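Local structure of cytochrome P450 (Zobellia galactanivorans, 6G5O) at residues R39-Y45 against G324-H328; K46-A52 against R272-T278. The protein is a bacterial member of the cytochrome P450 family and binds protoporphyrin IX containing iron in its largely helical fold. Residues are numbered along the deposited sequence.

Contact 1 (R39-Y45 against G324-H328); sequences RKSAHNY and GFSHH. With HEM (protoporphyrin IX containing Fe), chain C.
The end of helix 35-43 and the first residues beyond it, Asn44 and Tyr45, lie against an irregular loop, with Ala42 nearest Phe325 (CA-CA 6.2 Å) and His43 nearest Ser326 (5.5 Å). Gly324 adopts phi/psi 85/-167, and a CB there would collide with HEM CAA, so glycine fits both backbone and cofactor. Phe325 (chi1 t) lays one ring face under Arg39, whose CG sits 3.8 Å from the ring centroid in a CH-pi contact, while the small Ala42 lets its CB approach Phe325 CB to 4.2 Å. Ser326, at positive phi, hydrogen-bonds through OG to His43 ND1 (3.2 Å). His327 (chi1 m) lies nearly parallel to His43 with little overlap and receives the edge of Tyr45 (chi1 p) on its face, centroids 5.2 Å apart. His328 turns to the cofactor, its ND1 donating to HEM O1D (2.8 Å). This loop, preceding helix 333-350, matches the haem-binding segment of the cytochrome P450 fold.

Contact 2 (K46-A52 against R272-T278); sequences KTFQSGA and RVVTEDT. With HEM (protoporphyrin IX containing Fe), chain C.
A short antiparallel ladder joins strand 48-49, at one edge of a five-stranded mixed sheet, to strand 270-274. Gln49 and Val273 form a hydrogen-bonded pair (CA-CA 5.2 Å): Gln49 N donates to Val273 O at 3.0 Å and Val273 N to Gln49 O at 3.1 Å. Phe48 and Val274 follow as a non-hydrogen-bonded pair, CA-CA 4.9 Å, and Thr275 N reaches Thr47 O at 3.0 Å where the ladder ends. Thr47 O also receives Val274 CA at 3.4 Å in a CA-H...O contact.

Two threonines add side-chain bonds at this end. Thr275 OG1 (chi1 p) donates to Lys46 O at 2.7 Å, and Thr47 OG1 (chi1 m) to Glu276 OE2 at 3.1 Å. Phe48 and Val274 share one sheet face, CD1 to CG2 4.1 Å, and pack on Ile291; Gln49 and Val273 share the other, where Ala52 CB meets Val273 CG2 at 3.9 Å.

Arg272, long enough to leave the strand for the cofactor, has chi1 and chi2 both m. Its NH1 donates to HEM O1A (3.1 Å), its NH2 to HEM O2A (2.9 Å), and its NE to water 2 (2.9 Å), which also lies 2.7 Å from Phe48 O, linking guanidinium and carbonyl. Beyond the ladder, Asp76 accepts from the Ser50 and Gly51 amides. A guanidinium donating to both oxygens of one propionate implies that strand 270-274 offers the haem a cationic partner, consistent with a part in holding it.

How the contacts relate
From the N terminus, helix 35-43 leads through Asn44 and Tyr45 straight into strand 48-49, so contacts 1 and 2 use consecutive pieces of the chain. Strand 48-49 pairs with strand 270-274 in contact 2, closing a loop of 219 intervening residues, 135 of them helical. That loop is nested inside the one closed by contact 1, where the chain returns to helix 35-43 just before helix 333-350. The centres lie about 12 Å apart, and the contacts pack together where His328 meets Ser50 and Ser41 meets Phe48. Through His328 and Arg272 they bind different haem propionates; helix 35-43 is joined to the cofactor through the loop carrying His328.

Contact 1 (R39-Y45 against G324-H328)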
loop_
_atom_site.group_PDB
_atom_site.type_symbol
_atom_site.label_atom_id
_atom_site.label_comp_id
_atom_site.label_asym_id
_atom_site.label_seq_id
_atom_site.Cartn_x
_atom_site.Cartn_y
_atom_site.Cartn_z
ATOM N N ARG A 39 -15.132 -9.261 -1.069
ATOM C CA ARG A 39 -15.887 -8.407 -0.158
ATOM C C ARG A 39 -16.569 -9.218 0.957
ATOM O O ARG A 39 -16.403 -8.899 2.110
ATOM C CB ARG A 39 -16.918 -7.579 -0.897
ATOM C CG ARG A 39 -16.301 -6.370 -1.571
ATOM C CD ARG A 39 -17.082 -5.754 -2.727
ATOM N NE ARG A 39 -18.148 -4.767 -2.447
ATOM C CZ ARG A 39 -18.085 -3.435 -2.630
ATOM N NH1 ARG A 39 -19.140 -2.684 -2.367
ATOM N NH2 ARG A 39 -16.975 -2.824 -3.034
ATOM N N LYS A 40 -17.324 -10.246 0.618
ATOM C CA LYS A 40 -18.075 -11.026 1.645
ATOM C C LYS A 40 -17.094 -11.631 2.654
ATOM O O LYS A 40 -17.320 -11.559 3.831
ATOM C CB LYS A 40 -18.977 -12.125 1.019
ATOM C CG LYS A 40 -20.255 -11.603 0.358
ATOM N N SER A 41 -15.976 -12.166 2.178
ATOM C CA SER A 41 -14.980 -12.784 3.073
ATOM C C SER A 41 -14.211 -11.769 3.931
ATOM O O SER A 41 -13.977 -12.041 5.137
ATOM C CB SER A 41 -14.008 -13.658 2.293
ATOM O OG SER A 41 -14.740 -14.515 1.458
ATOM N N ALA A 42 -13.853 -10.611 3.344
ATOM C CA ALA A 42 -13.254 -9.516 4.143
ATOM C C ALA A 42 -14.153 -9.030 5.272
ATOM O O ALA A 42 -13.668 -8.642 6.324
ATOM C CB ALA A 42 -12.885 -8.329 3.254
ATOM N N HIS A 43 -15.452 -8.981 5.036
ATOM C CA HIS A 43 -16.396 -8.569 6.053
ATOM C C HIS A 43 -16.621 -9.652 7.145
ATOM O O HIS A 43 -16.995 -9.344 8.272
ATOM C CB HIS A 43 -17.712 -8.182 5.393
ATOM C CG HIS A 43 -18.761 -7.712 6.350
ATOM N ND1 HIS A 43 -18.670 -6.515 7.028
ATOM C CD2 HIS A 43 -19.921 -8.283 6.754
ATOM C CE1 HIS A 43 -19.733 -6.363 7.799
ATOM N NE2 HIS A 43 -20.504 -7.425 7.660
ATOM N N ASN A 44 -16.369 -10.908 6.812
ATOM C CA ASN A 44 -16.710 -12.019 7.710
ATOM C C ASN A 44 -15.457 -12.462 8.476
ATOM O O ASN A 44 -14.783 -13.438 8.103
ATOM C CB ASN A 44 -17.316 -13.168 6.908
ATOM C CG ASN A 44 -17.703 -14.368 7.783
ATOM O OD1 ASN A 44 -17.759 -14.274 9.010
ATOM N ND2 ASN A 44 -17.937 -15.499 7.144
ATOM N N TYR A 45 -15.151 -11.703 9.519
ATOM C CA TYR A 45 -13.925 -11.897 10.335
ATOM C C TYR A 45 -14.006 -13.113 11.271
ATOM O O TYR A 45 -12.983 -13.613 11.701
ATOM C CB TYR A 45 -13.609 -10.651 11.176
ATOM C CG TYR A 45 -14.669 -10.332 12.216
ATOM C CD1 TYR A 45 -14.598 -10.894 13.503
ATOM C CD2 TYR A 45 -15.758 -9.515 11.910
ATOM C CE1 TYR A 45 -15.549 -10.618 14.451
ATOM C CE2 TYR A 45 -16.728 -9.237 12.856
ATOM C CZ TYR A 45 -16.609 -9.807 14.128
ATOM O OH TYR A 45 -17.556 -9.552 15.089
ATOM N N GLY A 324 -8.356 -2.336 0.540
ATOM C CA GLY A 324 -9.053 -3.275 1.404
ATOM C C GLY A 324 -10.546 -3.034 1.408
ATOM O O GLY A 324 -11.068 -2.303 0.560
ATOM N N PHE A 325 -11.214 -3.657 2.352
ATOM C CA PHE A 325 -12.662 -3.564 2.475
ATOM C C PHE A 325 -13.051 -3.886 3.907
ATOM O O PHE A 325 -12.459 -4.761 4.527
ATOM C CB PHE A 325 -13.395 -4.532 1.508
ATOM C CG PHE A 325 -14.896 -4.331 1.453
ATOM C CD1 PHE A 325 -15.446 -3.174 0.903
ATOM C CD2 PHE A 325 -15.770 -5.290 2.006
ATOM C CE1 PHE A 325 -16.825 -2.960 0.888
ATOM C CE2 PHE A 325 -17.154 -5.079 1.997
ATOM C CZ PHE A 325 -17.681 -3.917 1.434
ATOM N N SER A 326 -14.033 -3.152 4.408
ATOM C CA SER A 326 -14.615 -3.325 5.735
ATOM C C SER A 326 -13.553 -3.073 6.807
ATOM O O SER A 326 -12.730 -2.131 6.676
ATOM C CB SER A 326 -15.282 -4.716 5.834
ATOM O OG SER A 326 -15.946 -4.906 7.082
ATOM N N HIS A 327 -13.510 -3.920 7.840
ATOM C CA HIS A 327 -12.819 -3.580 9.114
ATOM C C HIS A 327 -11.390 -3.080 8.977
ATOM O O HIS A 327 -11.029 -2.064 9.556
ATOM C CB HIS A 327 -12.838 -4.756 10.097
ATOM C CG HIS A 327 -14.212 -5.312 10.312
ATOM N ND1 HIS A 327 -14.699 -6.387 9.592
ATOM C CD2 HIS A 327 -15.233 -4.874 11.080
ATOM C CE1 HIS A 327 -15.952 -6.602 9.927
ATOM N NE2 HIS A 327 -16.301 -5.704 10.833
ATOM N N HIS A 328 -10.575 -3.792 8.232
ATOM C CA HIS A 328 -9.159 -3.457 8.129
ATOM C C HIS A 328 -8.824 -2.535 6.958
ATOM O O HIS A 328 -7.658 -2.446 6.581
ATOM C CB HIS A 328 -8.353 -4.747 8.061
ATOM C CG HIS A 328 -8.462 -5.574 9.307
ATOM N ND1 HIS A 328 -7.598 -5.417 10.368
ATOM C CD2 HIS A 328 -9.349 -6.531 9.685
ATOM C CE1 HIS A 328 -7.919 -6.274 11.322
ATOM N NE2 HIS A 328 -8.996 -6.940 10.951
HETATM C CHA HEM C . -4.205 -1.972 5.526
HETATM C CHB HEM C . -3.227 -1.264 0.849
HETATM C CHC HEM C . -0.461 2.516 1.966
HETATM C CHD HEM C . -0.925 1.443 6.608
HETATM C C1A HEM C . -4.192 -2.085 4.154
HETATM C C2A HEM C . -4.922 -3.056 3.407
HETATM C C3A HEM C . -4.648 -2.837 2.130
HETATM C C4A HEM C . -3.742 -1.758 2.027
HETATM C CMA HEM C . -5.233 -3.627 1.006
HETATM C CAA HEM C . -5.894 -4.123 3.909
HETATM C CBA HEM C . -5.117 -5.272 4.533
HETATM C CGA HEM C . -6.048 -6.302 5.133
HETATM O O1A HEM C . -5.621 -7.048 6.009
HETATM O O2A HEM C . -7.239 -6.424 4.793
HETATM C C1B HEM C . -2.390 -0.171 0.754
HETATM C C2B HEM C . -2.053 0.399 -0.491
HETATM C C3B HEM C . -1.241 1.472 -0.202
HETATM C C4B HEM C . -1.145 1.511 1.292
HETATM C CMB HEM C . -2.451 -0.113 -1.842
HETATM C CAB HEM C . -0.601 2.491 -1.030
HETATM C CBB HEM C . -0.833 2.699 -2.311
HETATM C C1C HEM C . -0.338 2.575 3.330
HETATM C C2C HEM C . 0.502 3.443 4.025
HETATM C C3C HEM C . 0.418 3.106 5.352
HETATM C C4C HEM C . -0.510 2.036 5.437
HETATM C CMC HEM C . 1.332 4.546 3.447
HETATM C CAC HEM C . 1.080 3.745 6.498
HETATM C CBC HEM C . 1.927 4.769 6.481
HETATM C C1D HEM C . -1.918 0.451 6.664
HETATM C C2D HEM C . -2.426 -0.068 7.946
HETATM C C3D HEM C . -3.352 -1.000 7.666
HETATM C C4D HEM C . -3.365 -1.087 6.202
HETATM C CMD HEM C . -2.006 0.429 9.288
HETATM C CAD HEM C . -4.158 -1.809 8.667
HETATM C CBD HEM C . -5.578 -1.291 8.947
HETATM C CGD HEM C . -6.267 -2.147 10.027
HETATM O O1D HEM C . -5.787 -3.285 10.367
HETATM O O2D HEM C . -7.329 -1.762 10.626
HETATM N NA HEM C . -3.429 -1.319 3.287
HETATM N NB HEM C . -1.833 0.497 1.765
HETATM N NC HEM C . -0.927 1.705 4.176
HETATM N ND HEM C . -2.521 -0.188 5.673
HETATM FE FE HEM C . -2.216 0.130 3.812
HETATM O O HOH W 1 -0.574 -1.388 3.559
#

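Contact 2 (K46-A52 against R272-T278)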
loop_
_atom_site.group_PDB
_atom_site.type_symbol
_atom_site.label_atom_id
_atom_site.label_comp_id
_atom_site.label_asym_id
_atom_site.label_seq_id
_atom_site.Cartn_x
_atom_site.Cartn_y
_atom_site.Cartn_z
ATOM N N LYS A 46 -15.226 -13.531 11.598
ATOM C CA LYS A 46 -15.448 -14.725 12.429
ATOM C C LYS A 46 -14.945 -15.991 11.746
ATOM O O LYS A 46 -14.147 -16.756 12.317
ATOM C CB LYS A 46 -16.910 -14.860 12.802
ATOM C CG LYS A 46 -17.269 -13.978 13.994
ATOM C CD LYS A 46 -18.401 -14.572 14.819
ATOM C CE LYS A 46 -19.739 -14.057 14.330
ATOM N NZ LYS A 46 -20.044 -12.741 14.958
ATOM N N THR A 47 -15.356 -16.184 10.497
ATOM C CA THR A 47 -14.866 -17.312 9.715
ATOM C C THR A 47 -13.441 -17.076 9.186
ATOM O O THR A 47 -12.613 -17.980 9.222
ATOM C CB THR A 47 -15.804 -17.600 8.551
ATOM O OG1 THR A 47 -17.144 -17.778 9.032
ATOM C CG2 THR A 47 -15.352 -18.816 7.786
ATOM N N PHE A 48 -13.153 -15.868 8.698
ATOM C CA PHE A 48 -11.821 -15.552 8.134
ATOM C C PHE A 48 -11.094 -14.494 9.003
ATOM O O PHE A 48 -11.266 -13.257 8.818
ATOM C CB PHE A 48 -11.974 -15.079 6.673
ATOM C CG PHE A 48 -12.785 -16.010 5.810
ATOM C CD1 PHE A 48 -12.218 -17.188 5.320
ATOM C CD2 PHE A 48 -14.101 -15.708 5.476
ATOM C CE1 PHE A 48 -12.961 -18.051 4.530
ATOM C CE2 PHE A 48 -14.851 -16.553 4.671
ATOM C CZ PHE A 48 -14.283 -17.731 4.206
ATOM N N GLN A 49 -10.303 -14.987 9.961
ATOM C CA GLN A 49 -9.787 -14.151 11.031
ATOM C C GLN A 49 -8.449 -13.501 10.685
ATOM O O GLN A 49 -7.689 -14.046 9.866
ATOM C CB GLN A 49 -9.699 -14.944 12.334
ATOM C CG GLN A 49 -8.340 -15.527 12.668
ATOM C CD GLN A 49 -8.372 -16.364 13.960
ATOM O OE1 GLN A 49 -9.198 -16.152 14.864
ATOM N NE2 GLN A 49 -7.491 -17.327 14.029
ATOM N N SER A 50 -8.183 -12.333 11.287
ATOM C CA SER A 50 -6.863 -11.678 11.199
ATOM C C SER A 50 -6.032 -11.858 12.480
ATOM O O SER A 50 -4.794 -11.707 12.466
ATOM C CB SER A 50 -7.004 -10.172 10.875
ATOM O OG SER A 50 -7.645 -9.992 9.632
ATOM N N GLY A 51 -6.715 -12.223 13.559
ATOM C CA GLY A 51 -6.086 -12.385 14.873
ATOM C C GLY A 51 -5.311 -13.677 15.052
ATOM O O GLY A 51 -5.526 -14.385 16.010
ATOM N N ALA A 52 -4.390 -13.963 14.137
ATOM C CA ALA A 52 -3.643 -15.193 14.163
ATOM C C ALA A 52 -2.272 -15.024 14.851
ATOM O O ALA A 52 -1.932 -13.963 15.341
ATOM C CB ALA A 52 -3.454 -15.698 12.737
ATOM N N ARG A 272 -5.976 -14.529 5.341
ATOM C CA ARG A 272 -6.746 -14.715 6.558
ATOM C C ARG A 272 -6.606 -16.208 6.973
ATOM O O ARG A 272 -6.232 -17.065 6.158
ATOM C CB ARG A 272 -8.210 -14.414 6.306
ATOM C CG ARG A 272 -8.532 -13.002 5.855
ATOM C CD ARG A 272 -8.481 -12.033 7.023
ATOM N NE ARG A 272 -9.019 -10.694 6.729
ATOM C CZ ARG A 272 -8.306 -9.682 6.222
ATOM N NH1 ARG A 272 -7.026 -9.832 5.867
ATOM N NH2 ARG A 272 -8.895 -8.503 6.043
ATOM N N VAL A 273 -6.933 -16.515 8.218
ATOM C CA VAL A 273 -6.932 -17.897 8.705
ATOM C C VAL A 273 -8.375 -18.368 8.864
ATOM O O VAL A 273 -9.193 -17.698 9.508
ATOM C CB VAL A 273 -6.152 -17.999 10.039
ATOM C CG1 VAL A 273 -6.537 -19.254 10.842
ATOM C CG2 VAL A 273 -4.657 -17.939 9.749
ATOM N N VAL A 274 -8.680 -19.519 8.277
ATOM C CA VAL A 274 -10.049 -20.087 8.324
ATOM C C VAL A 274 -10.291 -20.738 9.705
ATOM O O VAL A 274 -9.445 -21.455 10.197
ATOM C CB VAL A 274 -10.251 -21.142 7.203
ATOM C CG1 VAL A 274 -11.685 -21.645 7.205
ATOM C CG2 VAL A 274 -9.891 -20.573 5.835
ATOM N N THR A 275 -11.412 -20.448 10.342
ATOM C CA THR A 275 -11.591 -20.859 11.726
ATOM C C THR A 275 -12.513 -22.057 11.855
ATOM O O THR A 275 -12.724 -22.562 12.955
ATOM C CB THR A 275 -12.181 -19.714 12.596
ATOM O OG1 THR A 275 -13.477 -19.347 12.117
ATOM C CG2 THR A 275 -11.249 -18.473 12.608
ATOM N N GLU A 276 -13.106 -22.485 10.743
ATOM C CA GLU A 276 -14.135 -23.534 10.743
ATOM C C GLU A 276 -14.313 -24.004 9.306
ATOM O O GLU A 276 -14.069 -23.232 8.383
ATOM C CB GLU A 276 -15.473 -23.015 11.310
ATOM C CG GLU A 276 -16.154 -21.941 10.474
ATOM C CD GLU A 276 -17.452 -21.408 11.084
ATOM O OE1 GLU A 276 -17.983 -22.036 12.023
ATOM O OE2 GLU A 276 -17.963 -20.353 10.625
ATOM N N ASP A 277 -14.731 -25.256 9.111
ATOM C CA ASP A 277 -15.022 -25.759 7.765
ATOM C C ASP A 277 -16.150 -24.950 7.111
ATOM O O ASP A 277 -17.204 -24.754 7.741
ATOM C CB ASP A 277 -15.424 -27.236 7.823
ATOM C CG ASP A 277 -14.307 -28.139 8.338
ATOM O OD1 ASP A 277 -13.182 -28.094 7.803
ATOM O OD2 ASP A 277 -14.567 -28.919 9.274
ATOM N N THR A 278 -15.911 -24.466 5.889
ATOM C CA THR A 278 -16.977 -23.942 5.009
ATOM C C THR A 278 -16.508 -24.068 3.538
ATOM O O THR A 278 -15.525 -24.764 3.231
ATOM C CB THR A 278 -17.410 -22.458 5.295
ATOM O OG1 THR A 278 -16.268 -21.592 5.278
ATOM C CG2 THR A 278 -18.181 -22.304 6.603
HETATM C CHA HEM C . -4.205 -1.972 5.526
HETATM C CHB HEM C . -3.227 -1.264 0.849
HETATM C CHC HEM C . -0.461 2.516 1.966
HETATM C CHD HEM C . -0.925 1.443 6.608
HETATM C C1A HEM C . -4.192 -2.085 4.154
HETATM C C2A HEM C . -4.922 -3.056 3.407
HETATM C C3A HEM C . -4.648 -2.837 2.130
HETATM C C4A HEM C . -3.742 -1.758 2.027
HETATM C CMA HEM C . -5.233 -3.627 1.006
HETATM C CAA HEM C . -5.894 -4.123 3.909
HETATM C CBA HEM C . -5.117 -5.272 4.533
HETATM C CGA HEM C . -6.048 -6.302 5.133
HETATM O O1A HEM C . -5.621 -7.048 6.009
HETATM O O2A HEM C . -7.239 -6.424 4.793
HETATM C C1B HEM C . -2.390 -0.171 0.754
HETATM C C2B HEM C . -2.053 0.399 -0.491
HETATM C C3B HEM C . -1.241 1.472 -0.202
HETATM C C4B HEM C . -1.145 1.511 1.292
HETATM C CMB HEM C . -2.451 -0.113 -1.842
HETATM C CAB HEM C . -0.601 2.491 -1.030
HETATM C CBB HEM C . -0.833 2.699 -2.311
HETATM C C1C HEM C . -0.338 2.575 3.330
HETATM C C2C HEM C . 0.502 3.443 4.025
HETATM C C3C HEM C . 0.418 3.106 5.352
HETATM C C4C HEM C . -0.510 2.036 5.437
HETATM C CMC HEM C . 1.332 4.546 3.447
HETATM C CAC HEM C . 1.080 3.745 6.498
HETATM C CBC HEM C . 1.927 4.769 6.481
HETATM C C1D HEM C . -1.918 0.451 6.664
HETATM C C2D HEM C . -2.426 -0.068 7.946
HETATM C C3D HEM C . -3.352 -1.000 7.666
HETATM C C4D HEM C . -3.365 -1.087 6.202
HETATM C CMD HEM C . -2.006 0.429 9.288
HETATM C CAD HEM C . -4.158 -1.809 8.667
HETATM C CBD HEM C . -5.578 -1.291 8.947
HETATM C CGD HEM C . -6.267 -2.147 10.027
HETATM O O1D HEM C . -5.787 -3.285 10.367
HETATM O O2D HEM C . -7.329 -1.762 10.626
HETATM N NA HEM C . -3.429 -1.319 3.287
HETATM N NB HEM C . -1.833 0.497 1.765
HETATM N NC HEM C . -0.927 1.705 4.176
HETATM N ND HEM C . -2.521 -0.188 5.673
HETATM FE FE HEM C . -2.216 0.130 3.812
HETATM O O HOH W 2 -11.801 -11.449 6.839
HETATM O O HOH W 1 -0.574 -1.388 3.559
#